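Local coordinates for protein probable acetyltransferase (Agrobacterium tumefaciens, PDB 2GE3) that probably transfers the acetyl group of acetyl coenzyme A to an acceptor substrate, as a member of the GNAT acetyltransferase family, at residues T9-P12 / E16-E19; V28-K33 / F37-P42; R109-A114 / M164-G169; R132-Y137 / F142-R147. All coordinates share one frame; numbering follows the deposited sequence.

Interaction 1. Residues T9-P12 / E16-E19; sequences TIKP and EHVE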
# COMPACT_ATOMS: atom_id res chain seq x y z
N THR A 9 30.32 -4.27 7.06
CA THR A 9 29.60 -5.31 7.81
C THR A 9 28.13 -5.04 7.84
O THR A 9 27.69 -3.88 7.97
CB THR A 9 30.12 -5.40 9.21
OG1 THR A 9 31.53 -5.58 9.09
CG2 THR A 9 29.57 -6.64 9.92
N ILE A 10 27.37 -6.13 7.66
CA ILE A 10 25.90 -6.10 7.68
C ILE A 10 25.43 -6.72 8.99
O ILE A 10 25.84 -7.78 9.34
CB ILE A 10 25.36 -6.86 6.46
CG1 ILE A 10 25.68 -6.08 5.18
CG2 ILE A 10 23.85 -7.18 6.63
CD1 ILE A 10 25.69 -6.87 4.00
N LYS A 11 24.55 -6.07 9.72
CA LYS A 11 24.09 -6.61 10.99
C LYS A 11 22.66 -6.11 11.21
O LYS A 11 22.27 -5.11 10.59
CB LYS A 11 24.99 -6.12 12.12
CG LYS A 11 25.13 -4.61 12.07
CD LYS A 11 26.28 -4.12 12.92
CE LYS A 11 27.60 -4.81 12.57
NZ LYS A 11 28.74 -3.83 12.71
N PRO A 12 21.89 -6.80 12.09
CA PRO A 12 20.55 -6.28 12.48
C PRO A 12 20.70 -4.91 13.07
O PRO A 12 21.73 -4.57 13.62
CB PRO A 12 19.98 -7.35 13.47
CG PRO A 12 20.77 -8.61 13.11
CD PRO A 12 22.19 -8.09 12.74
N GLU A 16 21.42 2.09 18.92
CA GLU A 16 22.51 3.03 18.70
C GLU A 16 22.64 3.55 17.22
O GLU A 16 23.14 4.66 16.99
CB GLU A 16 23.78 2.32 19.12
CG GLU A 16 24.27 1.33 18.11
CD GLU A 16 25.34 0.44 18.68
OE1 GLU A 16 24.97 -0.66 19.14
OE2 GLU A 16 26.53 0.87 18.69
N HIS A 17 22.17 2.76 16.25
CA HIS A 17 22.24 3.06 14.80
C HIS A 17 21.23 4.11 14.37
O HIS A 17 21.37 4.67 13.30
CB HIS A 17 21.99 1.77 13.95
CG HIS A 17 22.98 0.68 14.23
ND1 HIS A 17 24.34 0.92 14.29
CD2 HIS A 17 22.82 -0.63 14.54
CE1 HIS A 17 24.98 -0.21 14.55
NE2 HIS A 17 24.08 -1.17 14.71
N VAL A 18 20.23 4.41 15.21
CA VAL A 18 19.12 5.29 14.83
C VAL A 18 19.49 6.65 14.15
O VAL A 18 18.95 7.01 13.07
CB VAL A 18 18.19 5.50 16.03
CG1 VAL A 18 17.28 6.71 15.86
CG2 VAL A 18 17.37 4.23 16.27
N GLU A 19 20.36 7.41 14.81
CA GLU A 19 20.90 8.66 14.28
C GLU A 19 21.73 8.57 12.96
O GLU A 19 21.46 9.30 12.03
CB GLU A 19 21.65 9.44 15.37
CG GLU A 19 20.89 9.66 16.69
CD GLU A 19 20.73 8.39 17.64
OE1 GLU A 19 21.28 7.26 17.39
OE2 GLU A 19 20.01 8.55 18.67

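Interaction 2. Residues V28-K33 / F37-P42; sequences VSRERK and FLEAPP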
# COMPACT_ATOMS: atom_id res chain seq x y z
N VAL A 28 19.97 9.75 0.98
CA VAL A 28 19.40 9.08 -0.18
C VAL A 28 18.03 9.65 -0.62
O VAL A 28 17.74 9.76 -1.85
CB VAL A 28 19.36 7.53 0.03
CG1 VAL A 28 18.69 6.82 -1.09
CG2 VAL A 28 20.81 6.92 0.31
N SER A 29 17.17 10.00 0.34
CA SER A 29 15.78 10.53 0.01
C SER A 29 15.92 11.87 -0.73
O SER A 29 15.19 12.13 -1.74
CB SER A 29 14.92 10.74 1.24
OG SER A 29 14.87 9.54 1.99
N ARG A 30 16.88 12.65 -0.25
CA ARG A 30 17.07 14.07 -0.74
C ARG A 30 17.66 14.19 -2.15
O ARG A 30 17.70 15.25 -2.74
CB ARG A 30 17.85 14.92 0.28
CG ARG A 30 16.99 15.26 1.54
CD ARG A 30 17.70 16.22 2.53
NE ARG A 30 19.13 16.18 2.37
CZ ARG A 30 19.99 17.19 2.59
NH1 ARG A 30 19.57 18.40 2.96
NH2 ARG A 30 21.30 16.98 2.40
N GLU A 31 18.09 13.06 -2.69
CA GLU A 31 18.50 12.96 -4.06
C GLU A 31 17.30 13.05 -4.94
O GLU A 31 17.45 13.36 -6.11
CB GLU A 31 19.18 11.62 -4.31
CG GLU A 31 20.58 11.57 -3.69
CD GLU A 31 21.31 10.18 -3.88
OE1 GLU A 31 21.56 9.75 -5.03
OE2 GLU A 31 21.65 9.54 -2.86
N ARG A 32 16.12 12.73 -4.38
CA ARG A 32 14.85 12.81 -5.07
C ARG A 32 14.77 12.00 -6.37
O ARG A 32 14.08 12.40 -7.28
CB ARG A 32 14.42 14.28 -5.33
CG ARG A 32 14.40 15.20 -4.12
CD ARG A 32 14.11 16.67 -4.59
NE ARG A 32 12.80 17.19 -4.13
CZ ARG A 32 11.84 17.60 -4.92
NH1 ARG A 32 11.96 17.56 -6.25
NH2 ARG A 32 10.73 18.10 -4.38
N LYS A 33 15.46 10.88 -6.47
CA LYS A 33 15.32 10.04 -7.70
C LYS A 33 14.85 8.63 -7.48
O LYS A 33 14.28 8.04 -8.35
CB LYS A 33 16.59 10.06 -8.61
CG LYS A 33 17.73 10.87 -8.12
CD LYS A 33 18.62 11.31 -9.29
CE LYS A 33 19.15 10.12 -10.12
NZ LYS A 33 20.60 10.43 -10.42
N PHE A 37 9.79 8.79 -0.46
CA PHE A 37 9.78 10.00 0.34
C PHE A 37 10.97 10.88 -0.12
O PHE A 37 11.97 10.36 -0.64
CB PHE A 37 9.76 9.66 1.84
CG PHE A 37 10.71 8.64 2.21
CD1 PHE A 37 10.58 7.35 1.75
CD2 PHE A 37 11.80 8.96 2.99
CE1 PHE A 37 11.48 6.40 2.07
CE2 PHE A 37 12.71 8.03 3.31
CZ PHE A 37 12.55 6.74 2.87
N LEU A 38 10.79 12.19 -0.02
CA LEU A 38 11.71 13.15 -0.61
C LEU A 38 12.66 13.68 0.49
O LEU A 38 13.64 14.39 0.23
CB LEU A 38 10.97 14.26 -1.33
CG LEU A 38 10.07 13.83 -2.52
CD1 LEU A 38 9.27 14.95 -3.08
CD2 LEU A 38 10.92 13.21 -3.67
N GLU A 39 12.41 13.21 1.70
CA GLU A 39 13.13 13.69 2.86
C GLU A 39 12.93 12.65 3.93
O GLU A 39 11.83 12.06 3.98
CB GLU A 39 12.42 14.97 3.32
CG GLU A 39 13.31 15.98 3.90
CD GLU A 39 12.47 17.05 4.52
OE1 GLU A 39 12.48 17.15 5.77
OE2 GLU A 39 11.76 17.75 3.75
N ALA A 40 13.89 12.47 4.84
CA ALA A 40 13.61 11.52 5.94
C ALA A 40 12.50 12.07 6.88
O ALA A 40 12.28 13.29 6.99
CB ALA A 40 14.87 11.14 6.73
N PRO A 41 11.81 11.15 7.56
CA PRO A 41 10.94 11.55 8.66
C PRO A 41 11.77 12.15 9.85
O PRO A 41 13.00 11.89 9.97
CB PRO A 41 10.27 10.23 9.06
CG PRO A 41 10.46 9.31 7.85
CD PRO A 41 11.84 9.68 7.37
N PRO A 42 11.13 12.98 10.71
CA PRO A 42 11.95 13.56 11.77
C PRO A 42 12.68 12.50 12.60
O PRO A 42 12.15 11.40 12.77
CB PRO A 42 10.93 14.34 12.62
CG PRO A 42 9.56 13.99 12.11
CD PRO A 42 9.71 13.39 10.76
O HOH W 1 13.43 10.50 -3.09

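Interaction 3. Residues R109-A114 / M164-G169; sequences RTLDAA and MAIIFG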
# COMPACT_ATOMS: atom_id res chain seq x y z
N ARG A 109 20.53 -11.23 3.36
CA ARG A 109 20.41 -11.32 4.82
C ARG A 109 18.99 -10.97 5.26
O ARG A 109 18.43 -11.58 6.20
CB ARG A 109 21.38 -10.36 5.52
CG ARG A 109 22.89 -10.86 5.46
CD ARG A 109 23.03 -12.17 6.36
NE ARG A 109 22.83 -11.86 7.79
CZ ARG A 109 23.74 -11.22 8.55
NH1 ARG A 109 24.88 -10.75 8.01
NH2 ARG A 109 23.50 -10.99 9.84
N THR A 110 18.44 -9.93 4.64
CA THR A 110 17.14 -9.39 5.05
C THR A 110 16.02 -10.38 4.66
O THR A 110 15.12 -10.59 5.44
CB THR A 110 16.90 -7.96 4.49
OG1 THR A 110 17.99 -7.13 4.92
CG2 THR A 110 15.51 -7.31 4.98
N LEU A 111 16.08 -10.98 3.47
CA LEU A 111 15.14 -12.02 3.04
C LEU A 111 15.23 -13.29 3.83
O LEU A 111 14.21 -14.00 4.10
CB LEU A 111 15.34 -12.33 1.54
CG LEU A 111 14.92 -11.18 0.56
CD1 LEU A 111 15.37 -11.53 -0.83
CD2 LEU A 111 13.34 -10.95 0.54
N ASP A 112 16.46 -13.70 4.14
CA ASP A 112 16.59 -14.83 4.96
C ASP A 112 15.95 -14.60 6.35
O ASP A 112 15.19 -15.46 6.85
CB ASP A 112 18.02 -15.29 5.04
CG ASP A 112 18.10 -16.85 4.87
OD1 ASP A 112 17.82 -17.41 3.71
OD2 ASP A 112 18.35 -17.47 5.91
N ALA A 113 16.20 -13.46 6.98
CA ALA A 113 15.53 -13.21 8.25
C ALA A 113 13.98 -13.17 8.08
O ALA A 113 13.25 -13.56 9.01
CB ALA A 113 16.00 -11.95 8.82
N ALA A 114 13.48 -12.65 6.95
CA ALA A 114 12.01 -12.62 6.74
C ALA A 114 11.39 -14.01 6.65
O ALA A 114 10.30 -14.27 7.14
CB ALA A 114 11.61 -11.81 5.51
N MSE A 164 6.75 -5.70 -7.87
CA MSE A 164 7.51 -6.94 -7.98
C MSE A 164 7.29 -7.63 -6.65
O MSE A 164 6.98 -6.98 -5.67
CB MSE A 164 8.99 -6.64 -8.21
CG MSE A 164 9.25 -5.74 -9.53
SE MSE A 164 11.23 -5.70 -9.69
CE MSE A 164 11.49 -7.62 -10.37
N ALA A 165 7.46 -8.95 -6.62
CA ALA A 165 7.30 -9.72 -5.41
C ALA A 165 8.11 -11.04 -5.43
O ALA A 165 8.43 -11.61 -6.51
CB ALA A 165 5.83 -9.98 -5.12
N ILE A 166 8.45 -11.50 -4.24
CA ILE A 166 9.04 -12.83 -4.07
C ILE A 166 8.19 -13.65 -3.14
O ILE A 166 7.64 -13.13 -2.19
CB ILE A 166 10.55 -12.73 -3.60
CG1 ILE A 166 11.37 -13.96 -3.98
CG2 ILE A 166 10.63 -12.30 -2.12
CD1 ILE A 166 12.98 -13.66 -3.92
N ILE A 167 8.05 -14.95 -3.43
CA ILE A 167 7.27 -15.85 -2.56
C ILE A 167 8.24 -16.92 -2.05
O ILE A 167 8.98 -17.53 -2.86
CB ILE A 167 5.97 -16.43 -3.20
CG1 ILE A 167 4.82 -15.41 -3.16
CG2 ILE A 167 5.46 -17.73 -2.47
CD1 ILE A 167 4.33 -15.28 -4.41
N PHE A 168 8.31 -17.09 -0.71
CA PHE A 168 9.25 -18.09 -0.16
C PHE A 168 8.65 -19.47 -0.37
O PHE A 168 7.44 -19.69 -0.14
CB PHE A 168 9.57 -17.88 1.32
CG PHE A 168 10.30 -16.63 1.59
CD1 PHE A 168 9.73 -15.68 2.45
CD2 PHE A 168 11.57 -16.36 0.95
CE1 PHE A 168 10.37 -14.50 2.70
CE2 PHE A 168 12.22 -15.18 1.18
CZ PHE A 168 11.65 -14.25 2.08
N GLY A 169 9.50 -20.33 -0.90
CA GLY A 169 9.20 -21.74 -1.06
C GLY A 169 10.08 -22.38 -0.02
O GLY A 169 9.73 -23.46 0.45

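Interaction 4. Residues R132-Y137 / F142-R147; sequences RAIALY and FAHEGR. With ACO (acetyl coenzyme *a), chain E.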
# COMPACT_ATOMS: atom_id res chain seq x y z
N ARG A 132 19.16 0.16 -12.14
CA ARG A 132 20.02 -0.49 -11.23
C ARG A 132 19.25 -1.32 -10.12
O ARG A 132 19.65 -2.46 -9.84
CB ARG A 132 21.03 0.49 -10.61
CG ARG A 132 21.68 -0.12 -9.40
CD ARG A 132 22.93 0.60 -9.00
NE ARG A 132 22.72 1.96 -9.40
CZ ARG A 132 22.42 2.86 -8.52
NH1 ARG A 132 22.42 2.38 -7.30
NH2 ARG A 132 22.21 4.12 -8.80
N ALA A 133 18.20 -0.72 -9.51
CA ALA A 133 17.39 -1.40 -8.51
C ALA A 133 16.69 -2.51 -9.20
O ALA A 133 16.74 -3.61 -8.69
CB ALA A 133 16.31 -0.45 -7.78
N ILE A 134 16.02 -2.26 -10.35
CA ILE A 134 15.39 -3.36 -11.06
C ILE A 134 16.31 -4.59 -11.33
O ILE A 134 15.92 -5.72 -11.04
CB ILE A 134 14.69 -2.86 -12.34
CG1 ILE A 134 13.50 -1.95 -11.99
CG2 ILE A 134 14.18 -4.05 -13.19
CD1 ILE A 134 13.26 -1.01 -13.14
N ALA A 135 17.50 -4.37 -11.92
CA ALA A 135 18.46 -5.43 -12.20
C ALA A 135 18.86 -6.17 -10.97
O ALA A 135 19.05 -7.40 -11.04
CB ALA A 135 19.75 -4.87 -12.87
N LEU A 136 19.04 -5.46 -9.86
CA LEU A 136 19.34 -6.16 -8.59
C LEU A 136 18.14 -6.98 -8.13
O LEU A 136 18.29 -8.13 -7.73
CB LEU A 136 19.78 -5.19 -7.46
CG LEU A 136 19.90 -5.87 -6.07
CD1 LEU A 136 20.99 -6.91 -6.14
CD2 LEU A 136 20.12 -4.98 -4.85
N TYR A 137 16.95 -6.41 -8.16
CA TYR A 137 15.77 -7.22 -7.77
C TYR A 137 15.57 -8.45 -8.65
O TYR A 137 15.27 -9.50 -8.15
CB TYR A 137 14.50 -6.37 -7.78
CG TYR A 137 14.57 -5.21 -6.87
CD1 TYR A 137 15.28 -5.29 -5.66
CD2 TYR A 137 13.95 -3.97 -7.20
CE1 TYR A 137 15.44 -4.14 -4.80
CE2 TYR A 137 14.01 -2.86 -6.32
CZ TYR A 137 14.75 -2.94 -5.13
OH TYR A 137 14.82 -1.85 -4.28
N PHE A 142 13.21 -11.59 -7.47
CA PHE A 142 11.87 -10.98 -7.50
C PHE A 142 11.25 -11.17 -8.89
O PHE A 142 11.95 -11.14 -9.85
CB PHE A 142 11.88 -9.51 -7.13
CG PHE A 142 12.02 -9.29 -5.67
CD1 PHE A 142 13.26 -9.43 -5.03
CD2 PHE A 142 10.91 -8.90 -4.91
CE1 PHE A 142 13.39 -9.19 -3.67
CE2 PHE A 142 11.02 -8.69 -3.52
CZ PHE A 142 12.26 -8.80 -2.89
N ALA A 143 9.96 -11.46 -8.95
CA ALA A 143 9.18 -11.54 -10.14
C ALA A 143 8.46 -10.19 -10.37
O ALA A 143 7.91 -9.55 -9.41
CB ALA A 143 8.14 -12.71 -10.00
N HIS A 144 8.37 -9.80 -11.64
CA HIS A 144 7.51 -8.73 -11.99
C HIS A 144 6.05 -9.10 -11.86
O HIS A 144 5.62 -10.17 -12.35
CB HIS A 144 7.81 -8.28 -13.47
CG HIS A 144 9.14 -7.58 -13.61
ND1 HIS A 144 9.31 -6.26 -13.31
CD2 HIS A 144 10.36 -8.04 -13.99
CE1 HIS A 144 10.56 -5.90 -13.55
NE2 HIS A 144 11.23 -6.98 -13.92
N GLU A 145 5.27 -8.17 -11.33
CA GLU A 145 3.86 -8.43 -11.07
C GLU A 145 2.96 -7.44 -11.73
O GLU A 145 1.78 -7.68 -11.69
CB GLU A 145 3.51 -8.41 -9.58
CG GLU A 145 4.03 -9.67 -8.89
CD GLU A 145 3.35 -9.89 -7.54
OE1 GLU A 145 3.11 -11.07 -7.19
OE2 GLU A 145 3.05 -8.86 -6.85
N GLY A 146 3.52 -6.36 -12.30
CA GLY A 146 2.82 -5.44 -13.11
C GLY A 146 3.33 -4.02 -13.03
O GLY A 146 4.21 -3.75 -12.25
N ARG A 147 2.75 -3.10 -13.83
CA ARG A 147 3.34 -1.78 -14.07
C ARG A 147 2.23 -0.81 -13.68
O ARG A 147 1.11 -0.95 -14.12
CB ARG A 147 3.67 -1.72 -15.55
CG ARG A 147 4.03 -0.41 -16.08
CD ARG A 147 4.53 -0.63 -17.49
NE ARG A 147 5.78 0.07 -17.77
CZ ARG A 147 6.93 -0.56 -18.01
NH1 ARG A 147 6.99 -1.89 -18.06
NH2 ARG A 147 8.03 0.12 -18.21
N1A ACO E . 21.39 -0.67 -15.51
C2A ACO E . 21.27 -2.00 -15.50
N3A ACO E . 21.89 -2.73 -14.56
C4A ACO E . 22.67 -2.15 -13.62
C5A ACO E . 22.82 -0.73 -13.56
C6A ACO E . 22.12 0.03 -14.60
N6A ACO E . 22.25 1.42 -14.53
N7A ACO E . 23.71 -0.42 -12.54
C8A ACO E . 24.06 -1.55 -11.93
N9A ACO E . 23.47 -2.57 -12.60
C1B ACO E . 23.58 -3.95 -12.22
C2B ACO E . 24.95 -4.42 -11.77
O2B ACO E . 25.59 -4.94 -12.95
C3B ACO E . 24.45 -5.48 -10.77
O3B ACO E . 23.92 -6.59 -11.52
P3B ACO E . 24.75 -7.90 -12.04
O7A ACO E . 25.77 -7.55 -13.12
O8A ACO E . 23.54 -8.63 -12.63
O9A ACO E . 25.53 -8.35 -10.85
C4B ACO E . 23.22 -4.89 -10.09
O4B ACO E . 22.67 -4.03 -11.08
C5B ACO E . 23.60 -4.03 -8.85
O5B ACO E . 23.92 -4.92 -7.79
P1A ACO E . 24.52 -4.48 -6.43
O1A ACO E . 24.21 -5.63 -5.55
O2A ACO E . 25.90 -4.07 -6.90
O3A ACO E . 23.58 -3.21 -6.09
P2A ACO E . 23.80 -2.01 -5.12
O4A ACO E . 24.79 -2.17 -4.01
O5A ACO E . 24.02 -0.84 -6.05
O6A ACO E . 22.31 -1.91 -4.42
CBP ACO E . 20.44 -0.39 -4.79
CCP ACO E . 21.18 -1.65 -5.26
CDP ACO E . 19.33 -0.08 -5.86
CEP ACO E . 19.83 -0.58 -3.40
CAP ACO E . 21.40 0.85 -4.58
OAP ACO E . 22.01 1.07 -5.83
C9P ACO E . 20.82 2.17 -4.15
O9P ACO E . 20.73 2.43 -2.95
N8P ACO E . 20.44 3.06 -5.09
C7P ACO E . 19.77 4.31 -4.66
C6P ACO E . 18.50 4.09 -3.87
C5P ACO E . 17.50 3.09 -4.39
O5P ACO E . 17.27 2.94 -5.59
N4P ACO E . 16.81 2.41 -3.46
C3P ACO E . 16.08 1.21 -3.81
C2P ACO E . 14.90 1.58 -4.67
S1P ACO E . 13.71 2.49 -3.71
C ACO E . 12.69 1.67 -4.75
O ACO E . 13.10 0.65 -5.23
CH3 ACO E . 11.31 2.25 -4.90

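Interaction 1. Residues T9-P12 / E16-E19
With CG lodged between its backbone N and carbonyl carbon (chi1 51°), Lys-11 rises from strand 9-12 toward His-17, whose own CG stands beside the backbone N and opposite the carbonyl carbon (chi1 -59°), carrying the imidazole back toward the strand. The two side chains cross at roughly a right angle. Lys-11 CD, the methylene at which the chain bends, comes 4.1 Å from His-17 NE2, while Pro-12 O lies 4.2 Å from His-17 CD2; both approach the ring obliquely. The contact is thus slight and apolar on the lysine side, an example of how an edge strand in a GNAT fold is joined to the first helix by a tight connection. Strand 9-12 pairs with strand 60-65, and His-17, at the approach to helix 18-29, also rests on Val-62 and Ile-64 of that neighbour. Over one face of the imidazole sits Glu-16 CG, 3.8 Å above the plane and over its centre. His-17 NE2 is buried here without any polar partner in the model. Lys-11 NZ stands 5.7 Å from His-17 NE2, and its positive charge would be expected to disfavour protonation of the imidazole.

Interaction 2. Residues V28-K33 / F37-P42
Leu-38 lays its CD1 methyl over one face of the Arg-32 guanidinium, 3.7 Å from NH2, while its other methyl, CD2, touches the beginning of the same arginine chain at 4.0 Å from Arg-32 CB. The overlap lies beside the turn at the end of helix 18-29: a type I beta turn runs from Ser-29 to Arg-32, closed by a 2.9 Å bond from Arg-32 N to Ser-29 O, and Arg-32, with positive phi (57°), is where the chain leaves helical geometry and swings into the loop leading to helix 43-55. This is the link between the first two helices of the GNAT fold, next to the cofactor pocket, to which Val-28 belongs. The guanidinium is held at its polar end as well, since Arg-32 NH1 forms a salt bridge with Asp-155. Deeper in, Ser-29 CB packs 3.6 Å from Glu-39 N, and its hydroxyl is hydrogen-bonded to Leu-25 O, one turn back in the helix. Arg-30 adds a CA-H...O contact to Leu-38 O at 3.6 Å and brings its CG alongside Glu-39. Phe-37 and Leu-38 also meet Arg-80 and Thr-82 of the second subunit, so this surface loop lies at the dimer interface. Ser-29 OG also lies close to the Phe-37 ring, oblique to it, a short approach that should not be pressed. A water lies between the two backbones, 2.8 Å from Ser-29 O and 2.9 Å from Phe-37 O, though other acceptors compete for its protons.

Interaction 3. Residues R109-A114 / M164-G169
Ala-114 N donates to Thr-110 O across 3.0 Å, one of the backbone bonds that keep helix 102-117 regular where Phe-168 presses against it. No hydrogen bond passes between helix and strand; packing of side chains, with one ring against a helix carbonyl, joins them. Phe-168 has CG beside its backbone N, away from the carbonyl carbon (chi1 -65°), which sends the ring from the end of strand 158-167 to the helix surface. There CZ comes 3.3 Å from Leu-111 O and CE1 lies 4.1 Å from Ala-114 CB, both partners lying oblique to the ring. Because Leu-111 and Ala-114 are three residues apart, they present a carbonyl and a methyl on the same flank of the helix, and the phenyl group bears on both. This is a case of helix-on-sheet packing in an alpha/beta fold: helix 102-117, whose N-terminal end supplies backbone amides to acetyl coenzyme A in the GNAT manner, lies across one face of the mixed sheet, with Leu-111 also resting on Ile-75 of strand 68-77. Farther up the strand, Leu-111 and Ile-166 reach toward each other tip to tip, their CD2 and CG2 methyls 4.0 Å apart. Leu-111 CD2 serves Phe-168 too, at 4.0 Å from CZ, although those two side chains cross at a slant. Phe-168 is further fixed by a ring stack with His-115, the next residue of the helix, and by backbone hydrogen bonding to His-120.

Interaction 4. Residues R132-Y137 / F142-R147
Arg-132 extends along acetyl coenzyme A, its CB 3.4 Å from the adenine atom N7A and its chain bent at chi3 (30°) so that NH1 comes near the hydroxyl OAP; the modelled 2.0 Å link from NH1 to OAP is stretched for a covalent bond and is doubtful. Ala-133 follows with its CB against the cofactor's CDP methyl. Ile-134 faces the other way, its CG2 methyl 4.1 Å from His-144 CE1, at the edge of the imidazole and near its plane, the two side chains crossing at about a right angle; His-144 NE2 is hydrogen-bonded to Glu-138. Ala-135 and Leu-136 return to the ligand, touching its adenine and pyrophosphate. This division of the helix surface is what the helix after the fifth strand of a GNAT fold provides: one flank lines the acetyl coenzyme A site, the other packs toward the sheet and the strand that follows, 143-153. Tyr-137 serves both. Its OH donates to the acetyl carbonyl O of the cofactor at 3.2 Å, with that oxygen at the ring edge. One face of the tyrosine ring lies under Ala-133 O, 3.1 Å above its plane and toward the rim. On the strand side the tyrosine edge points to the face of Phe-142, centroids 5.8 Å apart and planes at 57°, an edge-to-face pair. The backbone closes the turn: Phe-142 N donates to Tyr-137 O at 3.0 Å, and that oxygen also lies at the edge of the Phe-142 ring. Farther along, strand 143-153 carries a classic beta bulge, Glu-145 and Gly-146 together opposing Asn-163.

Overall arrangement
The four contacts grade from surface to half-buried. Interaction 2 is the most superficial, a helix end closed by mixed polar and apolar packing with a water between the backbones, yet it covers the largest area. Interaction 1 is slighter, with no hydrogen bond across it and a buried imidazole nitrogen; both it and interaction 2 use helix 18-29, at opposite ends, without touching. Interactions 3 and 4 adjoin each other: strands 158-167 and 143-153 are neighbours, Ala-165 O probably hydrogen-bonded to Ala-143 N, and interaction 4 is nested within the loop closed by interaction 3. Their chemistry differs, mainly apolar packing in 3, without a hydrogen bond across it, whereas 4 adds a backbone hydrogen bond, paired aromatic rings and the cofactor.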